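Ribosome inactivating type 1 protein (PDB 3MVG) belongs to the ribosome-inactivating proteins, as a type 1 member of that family from Iris hollandica. Local coordinates at residues 81-89 and 95-106. Sequence-based numbering, arbitrary orientation.
Sequences RFYLLSDTP and YGNNPHRLTFTG. Unlike the reference sequence in segment 81-89: Ser-86 (reference Ala). Unlike the reference sequence in segment 95-106: Thr-105 (reference Ile). With GOL (glycerol), chain E.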
loop_
_atom_site.group_PDB
_atom_site.type_symbol
_atom_site.label_atom_id
_atom_site.label_comp_id
_atom_site.label_asym_id
_atom_site.label_seq_id
_atom_site.Cartn_x
_atom_site.Cartn_y
_atom_site.Cartn_z
ATOM N N ARG A 81 -28.415 10.538 18.525
ATOM C CA ARG A 81 -27.959 11.839 19.006
ATOM C C ARG A 81 -26.609 12.165 18.383
ATOM O O ARG A 81 -25.747 11.282 18.260
ATOM C CB ARG A 81 -27.861 11.884 20.536
ATOM C CG ARG A 81 -27.703 13.313 21.051
ATOM C CD ARG A 81 -27.609 13.395 22.557
ATOM N NE ARG A 81 -27.758 14.787 22.974
ATOM C CZ ARG A 81 -27.514 15.253 24.195
ATOM N NH1 ARG A 81 -27.083 14.451 25.166
ATOM N NH2 ARG A 81 -27.689 16.546 24.434
ATOM N N PHE A 82 -26.439 13.421 17.980
ATOM C CA PHE A 82 -25.145 13.897 17.500
ATOM C C PHE A 82 -24.300 14.464 18.638
ATOM O O PHE A 82 -24.819 15.031 19.620
ATOM C CB PHE A 82 -25.311 14.931 16.381
ATOM C CG PHE A 82 -25.605 14.330 15.034
ATOM C CD1 PHE A 82 -26.916 14.043 14.654
ATOM C CD2 PHE A 82 -24.574 14.078 14.124
ATOM C CE1 PHE A 82 -27.196 13.497 13.399
ATOM C CE2 PHE A 82 -24.854 13.534 12.866
ATOM C CZ PHE A 82 -26.160 13.248 12.504
ATOM N N TYR A 83 -22.991 14.287 18.479
ATOM C CA TYR A 83 -21.963 14.716 19.400
ATOM C C TYR A 83 -20.995 15.556 18.595
ATOM O O TYR A 83 -20.433 15.098 17.597
ATOM C CB TYR A 83 -21.273 13.486 20.007
ATOM C CG TYR A 83 -22.236 12.691 20.859
ATOM C CD1 TYR A 83 -23.031 11.680 20.312
ATOM C CD2 TYR A 83 -22.414 13.011 22.199
ATOM C CE1 TYR A 83 -23.957 10.982 21.099
ATOM C CE2 TYR A 83 -23.335 12.326 22.991
ATOM C CZ TYR A 83 -24.102 11.316 22.436
ATOM O OH TYR A 83 -25.012 10.642 23.229
ATOM N N LEU A 84 -20.820 16.802 19.018
ATOM C CA LEU A 84 -20.020 17.779 18.282
ATOM C C LEU A 84 -18.702 18.016 18.964
ATOM O O LEU A 84 -18.646 18.169 20.185
ATOM C CB LEU A 84 -20.761 19.118 18.200
ATOM C CG LEU A 84 -21.769 19.389 17.080
ATOM C CD1 LEU A 84 -22.603 18.189 16.647
ATOM C CD2 LEU A 84 -22.666 20.554 17.500
ATOM N N LEU A 85 -17.629 18.083 18.187
ATOM C CA LEU A 85 -16.374 18.592 18.732
ATOM C C LEU A 85 -16.589 20.059 19.141
ATOM O O LEU A 85 -17.502 20.734 18.634
ATOM C CB LEU A 85 -15.213 18.419 17.748
ATOM C CG LEU A 85 -14.826 16.960 17.478
ATOM C CD1 LEU A 85 -13.905 16.885 16.270
ATOM C CD2 LEU A 85 -14.173 16.298 18.687
ATOM N N SER A 86 -15.772 20.545 20.072
ATOM C CA SER A 86 -16.048 21.841 20.703
ATOM C C SER A 86 -16.076 23.016 19.722
ATOM O O SER A 86 -16.795 23.995 19.945
ATOM C CB SER A 86 -15.064 22.114 21.841
ATOM O OG SER A 86 -13.768 22.389 21.341
ATOM N N ASP A 87 -15.322 22.901 18.630
ATOM C CA ASP A 87 -15.238 23.971 17.635
ATOM C C ASP A 87 -16.211 23.852 16.460
ATOM O O ASP A 87 -16.244 24.720 15.593
ATOM C CB ASP A 87 -13.790 24.167 17.145
ATOM C CG ASP A 87 -13.118 22.877 16.657
ATOM O OD1 ASP A 87 -13.638 21.755 16.847
ATOM O OD2 ASP A 87 -12.009 22.998 16.096
ATOM N N THR A 88 -17.032 22.807 16.448
ATOM C CA THR A 88 -17.927 22.569 15.319
ATOM C C THR A 88 -19.148 23.485 15.369
ATOM O O THR A 88 -19.877 23.473 16.347
ATOM C CB THR A 88 -18.351 21.100 15.289
ATOM O OG1 THR A 88 -17.174 20.303 15.176
ATOM C CG2 THR A 88 -19.277 20.818 14.122
ATOM N N PRO A 89 -19.377 24.277 14.302
ATOM C CA PRO A 89 -20.549 25.150 14.309
ATOM C C PRO A 89 -21.859 24.374 14.428
ATOM O O PRO A 89 -22.024 23.308 13.815
ATOM C CB PRO A 89 -20.452 25.864 12.957
ATOM C CG PRO A 89 -18.990 25.886 12.662
ATOM C CD PRO A 89 -18.511 24.540 13.138
ATOM N N TYR A 95 -27.601 18.299 12.727
ATOM C CA TYR A 95 -27.282 17.687 14.017
ATOM C C TYR A 95 -28.472 17.526 14.962
ATOM O O TYR A 95 -28.321 16.985 16.060
ATOM C CB TYR A 95 -26.183 18.486 14.726
ATOM C CG TYR A 95 -24.918 18.649 13.923
ATOM C CD1 TYR A 95 -24.320 19.897 13.779
ATOM C CD2 TYR A 95 -24.311 17.550 13.312
ATOM C CE1 TYR A 95 -23.158 20.056 13.048
ATOM C CE2 TYR A 95 -23.150 17.694 12.572
ATOM C CZ TYR A 95 -22.578 18.948 12.446
ATOM O OH TYR A 95 -21.424 19.097 11.720
ATOM N N GLY A 96 -29.645 17.999 14.550
ATOM C CA GLY A 96 -30.814 17.982 15.421
ATOM C C GLY A 96 -30.833 19.168 16.365
ATOM O O GLY A 96 -29.928 20.011 16.356
ATOM N N ASN A 97 -31.876 19.231 17.183
ATOM C CA ASN A 97 -32.092 20.379 18.053
ATOM C C ASN A 97 -31.300 20.362 19.351
ATOM O O ASN A 97 -31.018 21.420 19.924
ATOM C CB ASN A 97 -33.586 20.551 18.349
ATOM C CG ASN A 97 -34.382 20.933 17.117
ATOM O OD1 ASN A 97 -33.850 21.532 16.184
ATOM N ND2 ASN A 97 -35.663 20.587 17.106
ATOM N N ASN A 98 -30.930 19.161 19.797
ATOM C CA ASN A 98 -30.219 18.985 21.061
ATOM C C ASN A 98 -28.986 18.076 20.983
ATOM O O ASN A 98 -28.892 17.110 21.743
ATOM C CB ASN A 98 -31.168 18.440 22.135
ATOM C CG ASN A 98 -32.157 19.476 22.627
ATOM O OD1 ASN A 98 -31.954 20.092 23.672
ATOM N ND2 ASN A 98 -33.232 19.675 21.876
ATOM N N PRO A 99 -28.028 18.383 20.082
ATOM C CA PRO A 99 -26.810 17.575 20.069
ATOM C C PRO A 99 -25.966 17.911 21.297
ATOM O O PRO A 99 -26.138 18.978 21.901
ATOM C CB PRO A 99 -26.101 18.038 18.795
ATOM C CG PRO A 99 -26.523 19.464 18.654
ATOM C CD PRO A 99 -27.955 19.482 19.096
ATOM N N HIS A 100 -25.072 17.014 21.675
ATOM C CA HIS A 100 -24.188 17.262 22.795
ATOM C C HIS A 100 -22.840 17.780 22.312
ATOM O O HIS A 100 -22.224 17.172 21.427
ATOM C CB HIS A 100 -23.992 15.985 23.608
ATOM C CG HIS A 100 -23.016 16.144 24.728
ATOM N ND1 HIS A 100 -23.322 16.822 25.887
ATOM C CD2 HIS A 100 -21.731 15.740 24.856
ATOM C CE1 HIS A 100 -22.272 16.817 26.688
ATOM N NE2 HIS A 100 -21.291 16.169 26.086
ATOM N N ARG A 101 -22.374 18.879 22.895
ATOM C CA ARG A 101 -21.071 19.413 22.551
ATOM C C ARG A 101 -19.994 18.892 23.503
ATOM O O ARG A 101 -20.084 19.062 24.727
ATOM C CB ARG A 101 -21.095 20.944 22.525
ATOM C CG ARG A 101 -19.805 21.535 21.970
ATOM C CD ARG A 101 -19.877 23.050 21.807
ATOM N NE ARG A 101 -20.869 23.481 20.823
ATOM C CZ ARG A 101 -20.710 23.437 19.503
ATOM N NH1 ARG A 101 -19.595 22.955 18.969
ATOM N NH2 ARG A 101 -21.674 23.879 18.707
ATOM N N LEU A 102 -18.978 18.260 22.928
ATOM C CA LEU A 102 -17.827 17.773 23.667
ATOM C C LEU A 102 -16.918 18.943 24.044
ATOM O O LEU A 102 -16.944 19.992 23.399
ATOM C CB LEU A 102 -17.073 16.753 22.816
ATOM C CG LEU A 102 -17.927 15.549 22.398
ATOM C CD1 LEU A 102 -17.358 14.871 21.164
ATOM C CD2 LEU A 102 -18.025 14.564 23.557
ATOM N N THR A 103 -16.110 18.765 25.083
ATOM C CA THR A 103 -15.309 19.877 25.599
ATOM C C THR A 103 -13.967 20.054 24.883
ATOM O O THR A 103 -13.205 20.974 25.200
ATOM C CB THR A 103 -15.014 19.709 27.100
ATOM O OG1 THR A 103 -14.090 18.633 27.285
ATOM C CG2 THR A 103 -16.296 19.442 27.879
ATOM N N PHE A 104 -13.680 19.179 23.922
ATOM C CA PHE A 104 -12.408 19.204 23.198
ATOM C C PHE A 104 -12.578 19.320 21.690
ATOM O O PHE A 104 -13.622 18.957 21.133
ATOM C CB PHE A 104 -11.596 17.940 23.520
ATOM C CG PHE A 104 -12.356 16.649 23.296
ATOM C CD1 PHE A 104 -13.132 16.100 24.314
ATOM C CD2 PHE A 104 -12.305 15.991 22.064
ATOM C CE1 PHE A 104 -13.846 14.911 24.112
ATOM C CE2 PHE A 104 -13.009 14.804 21.856
ATOM C CZ PHE A 104 -13.782 14.261 22.885
ATOM N N THR A 105 -11.539 19.837 21.042
ATOM C CA THR A 105 -11.472 19.850 19.591
ATOM C C THR A 105 -10.890 18.522 19.094
ATOM O O THR A 105 -10.527 17.642 19.879
ATOM C CB THR A 105 -10.551 20.977 19.077
ATOM O OG1 THR A 105 -9.193 20.649 19.401
ATOM C CG2 THR A 105 -10.923 22.346 19.664
ATOM N N GLY A 106 -10.792 18.412 17.772
ATOM C CA GLY A 106 -10.242 17.233 17.126
ATOM C C GLY A 106 -8.738 17.245 16.920
ATOM O O GLY A 106 -8.208 16.340 16.282
HETATM C C1 GOL E . -26.493 19.067 26.470
HETATM O O1 GOL E . -25.429 18.234 26.079
HETATM C C2 GOL E . -27.491 18.202 27.216
HETATM O O2 GOL E . -28.218 19.020 28.105
HETATM C C3 GOL E . -26.696 17.137 27.967
HETATM O O3 GOL E . -27.156 15.842 27.644
HETATM O O HOH W 1 -28.703 15.262 18.012
HETATM O O HOH W 2 -11.920 23.039 23.359
HETATM O O HOH W 3 -11.421 20.166 15.611
HETATM O O HOH W 4 -20.924 22.007 11.429
#
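Leu-84 and Tyr-95 meet inside a beta-alpha-beta crossover of the ribosome-inactivating protein fold. Strand 81-84 leads through the short helix 92-95 to strand 100-101, the outermost strand at its end of the mixed sheet. The two strands run parallel. His-100 N bonds to Phe-82 O, Leu-84 N to His-100 O and Leu-102 N to Leu-84 O. Beyond the strands, Ser-86 N reaches Phe-104 O.

Leu-84 is the central bump on the face of the sheet that carries Tyr-95 and Arg-101. Its two methyls split the work. CD1 sits over a face of the Tyr-95 ring, 3.7 Å from its centroid, in a CH-pi contact. CD2 lies over a face of the Arg-101 guanidinium, with CD2 to NH2 at 3.7 Å. Phe-82 CD2 meets the edge of the Tyr-95 ring at CD2. The rings are oblique, planes 59° apart, and Tyr-95 CA lies over the Phe-82 face. Val-65 touches both rings from strand 61-67. Water 1 joins Phe-82 N to Tyr-95 O.

On the other side of the sheet, Tyr-83 CD2 packs on His-100 CB. Farther along, Leu-85 CD2 sits in the notch formed by Phe-104 CE2 and Leu-102 CD1, while its CD1 rests on Gly-106 CA. At this far end water 3 links Asp-87 OD2 to Gly-106 N.

Two arginines tie backbone carbonyls across the contact. The extended Arg-81 chain brings NE and NH2 to Asn-98 O, with NE to O at 2.9 Å. His-100 CB packs over that guanidinium, and a glycerol, probably from the crystallisation liquor, bridges Arg-81 NH1 and His-100 ND1. Arg-101 bends at chi3 (-64°), which turns its head into the 85-88 beta turn. Its NH1 and NH2 both donate to Thr-88 O, at 2.7 Å from NH1 and 3.0 Å from NH2.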